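Local coordinates for protein transcription factor IWS1 (Saccharomyces cerevisiae, PDB 3NFQ) that regulates RNA polymerase II transcription and may act in both TBP recruitment and post-recruitment steps, the chain here being its conserved central domain, at residues N76-P87 with E118-Y128. Residues are numbered along the deposited sequence; the frame is centred on the assembly and turned at random.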
ATOM      1  N   ASN A  76       8.156  -9.028  -1.017  1.00 24.33           N
ATOM      2  CA  ASN A  76       7.467  -8.100  -1.899  1.00 23.60           C
ATOM      3  C   ASN A  76       6.054  -7.780  -1.416  1.00 20.81           C
ATOM      4  O   ASN A  76       5.138  -7.597  -2.220  1.00 20.89           O
ATOM      5  CB  ASN A  76       7.431  -8.675  -3.337  1.00 23.45           C
ATOM      6  CG  ASN A  76       7.226  -7.611  -4.417  1.00 26.68           C
ATOM      7  OD1 ASN A  76       6.882  -7.939  -5.565  1.00 28.41           O
ATOM      8  ND2 ASN A  76       7.464  -6.353  -4.080  1.00 22.14           N
ATOM      9  N   LEU A  77       5.853  -7.703  -0.103  1.00 19.76           N
ATOM     10  CA  LEU A  77       4.596  -7.220   0.399  1.00 19.89           C
ATOM     11  C   LEU A  77       4.284  -5.789  -0.096  1.00 18.56           C
ATOM     12  O   LEU A  77       3.128  -5.400  -0.245  1.00 18.97           O
ATOM     13  CB  LEU A  77       4.599  -7.268   1.916  1.00 19.37           C
ATOM     14  CG  LEU A  77       3.277  -6.946   2.632  1.00 21.72           C
ATOM     15  CD1 LEU A  77       2.155  -7.920   2.296  1.00 20.74           C
ATOM     16  CD2 LEU A  77       3.477  -6.890   4.175  1.00 22.61           C
ATOM     17  N   LEU A  78       5.308  -5.004  -0.373  1.00 17.06           N
ATOM     18  CA  LEU A  78       5.057  -3.637  -0.901  1.00 16.50           C
ATOM     19  C   LEU A  78       4.274  -3.625  -2.208  1.00 14.52           C
ATOM     20  O   LEU A  78       3.646  -2.658  -2.573  1.00 14.37           O
ATOM     21  CB  LEU A  78       6.374  -2.890  -1.009  1.00 15.06           C
ATOM     22  CG  LEU A  78       7.091  -2.527   0.279  1.00 18.73           C
ATOM     23  CD1 LEU A  78       8.365  -1.649  -0.007  1.00 18.95           C
ATOM     24  CD2 LEU A  78       6.095  -1.810   1.169  1.00 17.31           C
ATOM     25  N   GLN A  79       4.272  -4.746  -2.912  1.00 16.50           N
ATOM     26  CA  GLN A  79       3.440  -4.840  -4.114  1.00 15.59           C
ATOM     27  C   GLN A  79       1.977  -4.685  -3.779  1.00 15.67           C
ATOM     28  O   GLN A  79       1.222  -4.038  -4.479  1.00 15.22           O
ATOM     29  CB  GLN A  79       3.628  -6.204  -4.794  1.00 15.73           C
ATOM     30  CG  GLN A  79       3.130  -6.118  -6.261  1.00 19.60           C
ATOM     31  CD  GLN A  79       3.297  -7.446  -6.957  1.00 24.64           C
ATOM     32  OE1 GLN A  79       3.880  -7.525  -8.048  1.00 28.10           O
ATOM     33  NE2 GLN A  79       2.834  -8.496  -6.306  1.00 22.40           N
ATOM     34  N   SER A  80       1.550  -5.396  -2.757  1.00 15.55           N
ATOM     35  CA  SER A  80       0.169  -5.278  -2.294  1.00 16.46           C
ATOM     36  C   SER A  80      -0.147  -3.895  -1.712  1.00 15.21           C
ATOM     37  O   SER A  80      -1.247  -3.426  -1.886  1.00 13.65           O
ATOM     38  CB  SER A  80      -0.123  -6.322  -1.233  1.00 17.05           C
ATOM     39  OG  SER A  80      -0.078  -7.642  -1.783  1.00 19.78           O
ATOM     40  N   VAL A  81       0.806  -3.287  -1.008  1.00 14.13           N
ATOM     41  CA  VAL A  81       0.648  -1.886  -0.531  1.00 13.85           C
ATOM     42  C   VAL A  81       0.474  -0.969  -1.695  1.00 12.52           C
ATOM     43  O   VAL A  81      -0.411  -0.113  -1.727  1.00 12.98           O
ATOM     44  CB  VAL A  81       1.854  -1.439   0.335  1.00 13.96           C
ATOM     45  CG1 VAL A  81       1.764   0.089   0.702  1.00 13.46           C
ATOM     46  CG2 VAL A  81       1.944  -2.332   1.563  1.00 12.77           C
ATOM     47  N   ARG A  82       1.269  -1.190  -2.731  1.00 13.29           N
ATOM     48  CA  ARG A  82       1.150  -0.378  -3.893  1.00 12.29           C
ATOM     49  C   ARG A  82      -0.195  -0.534  -4.545  1.00 12.55           C
ATOM     50  O   ARG A  82      -0.767   0.443  -5.036  1.00 12.27           O
ATOM     51  CB  ARG A  82       2.228  -0.837  -4.879  1.00 12.67           C
ATOM     52  CG  ARG A  82       2.148  -0.145  -6.192  1.00 15.21           C
ATOM     53  CD  ARG A  82       2.633  -1.167  -7.200  1.00 28.79           C
ATOM     54  NE  ARG A  82       1.543  -1.650  -7.945  1.00 27.86           N
ATOM     55  CZ  ARG A  82       1.460  -2.765  -8.668  1.00 27.87           C
ATOM     56  NH1 ARG A  82       2.403  -3.699  -8.780  1.00 24.58           N
ATOM     57  NH2 ARG A  82       0.311  -2.927  -9.287  1.00 27.59           N
ATOM     58  N   ILE A  83      -0.710  -1.765  -4.588  1.00 12.24           N
ATOM     59  CA  ILE A  83      -2.060  -1.967  -5.197  1.00 12.92           C
ATOM     60  C   ILE A  83      -3.161  -1.203  -4.424  1.00 12.89           C
ATOM     61  O   ILE A  83      -4.090  -0.636  -5.013  1.00 12.01           O
ATOM     62  CB  ILE A  83      -2.395  -3.480  -5.230  1.00 15.00           C
ATOM     63  CG1 ILE A  83      -1.591  -4.118  -6.359  1.00 15.85           C
ATOM     64  CG2 ILE A  83      -3.892  -3.738  -5.567  1.00 16.07           C
ATOM     65  CD1 ILE A  83      -1.508  -5.669  -6.205  1.00 21.75           C
ATOM     66  N   TRP A  84      -3.078  -1.203  -3.089  1.00 12.28           N
ATOM     67  CA  TRP A  84      -4.008  -0.364  -2.326  1.00 12.38           C
ATOM     68  C   TRP A  84      -3.915   1.132  -2.637  1.00 12.71           C
ATOM     69  O   TRP A  84      -4.931   1.807  -2.684  1.00 13.36           O
ATOM     70  CB  TRP A  84      -3.861  -0.607  -0.813  1.00 12.69           C
ATOM     71  CG  TRP A  84      -4.431  -1.891  -0.375  1.00 13.99           C
ATOM     72  CD1 TRP A  84      -4.619  -3.017  -1.125  1.00 15.14           C
ATOM     73  CD2 TRP A  84      -4.862  -2.204   0.939  1.00 12.59           C
ATOM     74  NE1 TRP A  84      -5.117  -4.026  -0.340  1.00 13.32           N
ATOM     75  CE2 TRP A  84      -5.302  -3.544   0.925  1.00 17.29           C
ATOM     76  CE3 TRP A  84      -4.944  -1.477   2.128  1.00 15.50           C
ATOM     77  CZ2 TRP A  84      -5.810  -4.165   2.024  1.00 12.84           C
ATOM     78  CZ3 TRP A  84      -5.435  -2.115   3.265  1.00 12.74           C
ATOM     79  CH2 TRP A  84      -5.863  -3.435   3.212  1.00 14.83           C
ATOM     80  N   LEU A  85      -2.713   1.650  -2.906  1.00 13.46           N
ATOM     81  CA  LEU A  85      -2.519   3.103  -3.057  1.00 12.11           C
ATOM     82  C   LEU A  85      -2.779   3.550  -4.483  1.00 12.44           C
ATOM     83  O   LEU A  85      -3.090   4.714  -4.724  1.00 12.19           O
ATOM     84  CB  LEU A  85      -1.055   3.427  -2.696  1.00 10.26           C
ATOM     85  CG  LEU A  85      -0.769   3.411  -1.165  1.00 13.05           C
ATOM     86  CD1 LEU A  85       0.725   3.553  -0.891  1.00 12.84           C
ATOM     87  CD2 LEU A  85      -1.582   4.503  -0.485  1.00 10.87           C
ATOM     88  N   GLU A  86      -2.595   2.645  -5.431  1.00 14.21           N
ATOM     89  CA  GLU A  86      -2.562   3.098  -6.824  1.00 15.91           C
ATOM     90  C   GLU A  86      -3.884   3.654  -7.303  1.00 16.00           C
ATOM     91  O   GLU A  86      -4.974   3.197  -6.893  1.00 16.27           O
ATOM     92  CB  GLU A  86      -2.056   1.967  -7.761  1.00 14.83           C
ATOM     93  CG  GLU A  86      -3.065   0.980  -8.180  1.00 17.71           C
ATOM     94  CD  GLU A  86      -2.453  -0.294  -8.818  1.00 19.50           C
ATOM     95  OE1 GLU A  86      -1.289  -0.260  -9.224  1.00 22.55           O
ATOM     96  OE2 GLU A  86      -3.157  -1.325  -8.913  1.00 25.33           O
ATOM     97  N   PRO A  87      -3.812   4.660  -8.190  1.00 15.63           N
ATOM     98  CA  PRO A  87      -5.019   5.257  -8.706  1.00 15.37           C
ATOM     99  C   PRO A  87      -5.710   4.318  -9.647  1.00 16.18           C
ATOM    100  O   PRO A  87      -5.061   3.504 -10.327  1.00 15.86           O
ATOM    101  CB  PRO A  87      -4.529   6.505  -9.483  1.00 15.78           C
ATOM    102  CG  PRO A  87      -3.124   6.265  -9.728  1.00 14.90           C
ATOM    103  CD  PRO A  87      -2.593   5.357  -8.645  1.00 14.47           C
ATOM    104  N   GLU A 118      10.594  -3.516  -7.783  1.00 26.78           N
ATOM    105  CA  GLU A 118      10.013  -4.828  -7.792  1.00 26.43           C
ATOM    106  C   GLU A 118       8.498  -4.780  -7.438  1.00 24.17           C
ATOM    107  O   GLU A 118       7.676  -5.571  -7.924  1.00 22.25           O
ATOM    108  CB  GLU A 118      10.816  -5.604  -6.766  1.00 28.22           C
ATOM    109  CG  GLU A 118      10.350  -6.975  -6.437  1.00 35.74           C
ATOM    110  CD  GLU A 118      11.118  -7.510  -5.251  1.00 44.14           C
ATOM    111  OE1 GLU A 118      11.872  -6.697  -4.633  1.00 45.69           O
ATOM    112  OE2 GLU A 118      10.961  -8.725  -4.931  1.00 47.32           O
ATOM    113  N   SER A 119       8.135  -3.796  -6.633  1.00 21.66           N
ATOM    114  CA  SER A 119       6.763  -3.668  -6.170  1.00 19.43           C
ATOM    115  C   SER A 119       5.931  -2.742  -7.025  1.00 19.58           C
ATOM    116  O   SER A 119       4.708  -2.754  -6.935  1.00 19.14           O
ATOM    117  CB  SER A 119       6.812  -3.154  -4.730  1.00 17.38           C
ATOM    118  OG  SER A 119       7.339  -1.845  -4.690  1.00 15.48           O
ATOM    119  N   GLY A 120       6.587  -1.932  -7.860  1.00 19.11           N
ATOM    120  CA  GLY A 120       5.928  -0.846  -8.587  1.00 18.77           C
ATOM    121  C   GLY A 120       5.557   0.342  -7.720  1.00 17.57           C
ATOM    122  O   GLY A 120       4.897   1.257  -8.178  1.00 16.38           O
ATOM    123  N   LEU A 121       5.927   0.301  -6.436  1.00 16.94           N
ATOM    124  CA  LEU A 121       5.566   1.364  -5.506  1.00 17.66           C
ATOM    125  C   LEU A 121       6.210   2.684  -5.894  1.00 17.32           C
ATOM    126  O   LEU A 121       5.635   3.717  -5.666  1.00 16.50           O
ATOM    127  CB  LEU A 121       5.944   0.983  -4.058  1.00 16.33           C
ATOM    128  CG  LEU A 121       5.482   1.883  -2.926  1.00 19.83           C
ATOM    129  CD1 LEU A 121       3.935   1.993  -2.836  1.00 18.80           C
ATOM    130  CD2 LEU A 121       6.061   1.385  -1.644  1.00 18.75           C
ATOM    131  N   GLY A 122       7.403   2.648  -6.503  1.00 18.87           N
ATOM    132  CA  GLY A 122       8.076   3.911  -6.861  1.00 19.00           C
ATOM    133  C   GLY A 122       7.189   4.769  -7.734  1.00 18.54           C
ATOM    134  O   GLY A 122       7.037   5.962  -7.467  1.00 18.50           O
ATOM    135  N   ARG A 123       6.648   4.214  -8.830  1.00 18.46           N
ATOM    136  CA  ARG A 123       5.866   5.063  -9.732  1.00 20.49           C
ATOM    137  C   ARG A 123       4.569   5.535  -9.155  1.00 17.70           C
ATOM    138  O   ARG A 123       4.114   6.601  -9.499  1.00 17.88           O
ATOM    139  CB  ARG A 123       5.615   4.458 -11.114  1.00 21.29           C
ATOM    140  CG  ARG A 123       5.066   3.093 -11.131  1.00 27.20           C
ATOM    141  CD  ARG A 123       5.504   2.336 -12.518  1.00 28.47           C
ATOM    142  NE  ARG A 123       5.591   3.263 -13.648  1.00 41.12           N
ATOM    143  CZ  ARG A 123       4.520   3.806 -14.219  1.00 45.59           C
ATOM    144  NH1 ARG A 123       3.327   3.474 -13.739  1.00 45.50           N
ATOM    145  NH2 ARG A 123       4.630   4.677 -15.239  1.00 46.34           N
ATOM    146  N   VAL A 124       4.024   4.766  -8.217  1.00 17.28           N
ATOM    147  CA  VAL A 124       2.790   5.172  -7.493  1.00 14.89           C
ATOM    148  C   VAL A 124       3.078   6.323  -6.487  1.00 13.07           C
ATOM    149  O   VAL A 124       2.358   7.325  -6.450  1.00 13.44           O
ATOM    150  CB  VAL A 124       2.108   3.955  -6.839  1.00 15.92           C
ATOM    151  CG1 VAL A 124       0.915   4.453  -5.995  1.00 11.45           C
ATOM    152  CG2 VAL A 124       1.520   2.981  -7.966  1.00 13.96           C
ATOM    153  N   VAL A 125       4.177   6.222  -5.749  1.00 15.31           N
ATOM    154  CA  VAL A 125       4.546   7.290  -4.800  1.00 15.59           C
ATOM    155  C   VAL A 125       4.872   8.579  -5.580  1.00 16.99           C
ATOM    156  O   VAL A 125       4.474   9.697  -5.179  1.00 16.17           O
ATOM    157  CB  VAL A 125       5.692   6.838  -3.826  1.00 15.67           C
ATOM    158  CG1 VAL A 125       6.181   8.009  -2.918  1.00 18.82           C
ATOM    159  CG2 VAL A 125       5.189   5.700  -2.964  1.00 16.87           C
ATOM    160  N   ILE A 126       5.532   8.446  -6.728  1.00 16.70           N
ATOM    161  CA  ILE A 126       5.751   9.622  -7.572  1.00 18.56           C
ATOM    162  C   ILE A 126       4.406  10.266  -7.974  1.00 18.67           C
ATOM    163  O   ILE A 126       4.241  11.486  -7.908  1.00 18.60           O
ATOM    164  CB  ILE A 126       6.632   9.275  -8.815  1.00 17.99           C
ATOM    165  CG1 ILE A 126       8.073   8.992  -8.355  1.00 20.64           C
ATOM    166  CG2 ILE A 126       6.596  10.446  -9.857  1.00 20.04           C
ATOM    167  CD1 ILE A 126       8.985   8.324  -9.358  1.00 21.83           C
ATOM    168  N   PHE A 127       3.431   9.449  -8.385  1.00 16.69           N
ATOM    169  CA  PHE A 127       2.123   9.942  -8.746  1.00 16.42           C
ATOM    170  C   PHE A 127       1.496  10.759  -7.579  1.00 15.91           C
ATOM    171  O   PHE A 127       0.861  11.811  -7.774  1.00 16.02           O
ATOM    172  CB  PHE A 127       1.201   8.740  -9.111  1.00 16.99           C
ATOM    173  CG  PHE A 127      -0.250   9.120  -9.266  1.00 21.07           C
ATOM    174  CD1 PHE A 127      -0.781   9.535 -10.491  1.00 20.21           C
ATOM    175  CD2 PHE A 127      -1.097   9.102  -8.175  1.00 22.32           C
ATOM    176  CE1 PHE A 127      -2.141   9.929 -10.613  1.00 18.32           C
ATOM    177  CE2 PHE A 127      -2.437   9.475  -8.313  1.00 21.20           C
ATOM    178  CZ  PHE A 127      -2.957   9.877  -9.488  1.00 24.05           C
ATOM    179  N   TYR A 128       1.716  10.299  -6.357  1.00 15.55           N
ATOM    180  CA  TYR A 128       1.165  11.033  -5.181  1.00 15.99           C
ATOM    181  C   TYR A 128       1.807  12.451  -5.042  1.00 17.70           C
ATOM    182  O   TYR A 128       1.167  13.389  -4.547  1.00 16.00           O
ATOM    183  CB  TYR A 128       1.391  10.224  -3.917  1.00 16.01           C
ATOM    184  CG  TYR A 128       0.187   9.328  -3.643  1.00 16.86           C
ATOM    185  CD1 TYR A 128       0.014   8.154  -4.369  1.00 16.60           C
ATOM    186  CD2 TYR A 128      -0.777   9.655  -2.670  1.00 16.50           C
ATOM    187  CE1 TYR A 128      -1.105   7.297  -4.140  1.00 14.68           C
ATOM    188  CE2 TYR A 128      -1.897   8.788  -2.422  1.00 14.64           C
ATOM    189  CZ  TYR A 128      -2.039   7.604  -3.184  1.00 17.02           C
ATOM    190  OH  TYR A 128      -3.097   6.724  -3.038  1.00 16.27           O
TER
HETATM  191  O   HOH W   1       5.119  -5.111  -9.213  1.00 28.21           O
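Phe127 has its CG anti to the backbone N (chi1 170°), which turns one ring face to Pro87; the proline's CG sits over the centre of that face, 3.6 Å from the centroid, a CH-pi contact well suited to proline's rigid ring, whose somewhat polarised C-H groups suit an aromatic face. One residue on, Tyr128 points the edge of its ring at the end of helix 77-85, and its OH donates to Leu85 O at 2.6 Å, in the carbonyl plane and on a lone pair. A tyrosine fits because it buries an aromatic surface, edge-to-face with Phe103, while its hydroxyl satisfies a carbonyl at the helix terminus. Further toward the start of helix 77-85 the packing is aliphatic. Val124 splits its branches: CG1 lies 4.0 Å from Leu85 CB, whereas CG2 meets Arg82 CG at 3.6 Å and also touches Glu86 CB. Leu121 reaches Leu78 and Leu85 with its two methyls, CD2 and CD1 respectively.

Arg82 pairs an apolar stem, packed on Val124, with a guanidinium steered by bends at chi2 and chi3. Its NH2 forms a salt bridge to Glu86 OE1 (3.1 Å), one helical turn on, which should restrain the group's rotation; a bond from NH1 to Ser119 O is doubtful, that oxygen being modelled too close to Arg82 CD. Ser119 OG accepts from Leu121 N at 3.1 Å, an ST turn, and also bonds to His115 O, at the break between helices where Gly120 takes the N-cap position with a positive phi that suits a residue without a side chain. A water donates to both Gln79 OE1 and Glu118 O. Helices 77-85 and 121-128, 32° apart in direction, pack together within the all-helical bundle of the TFIIS N-terminal family.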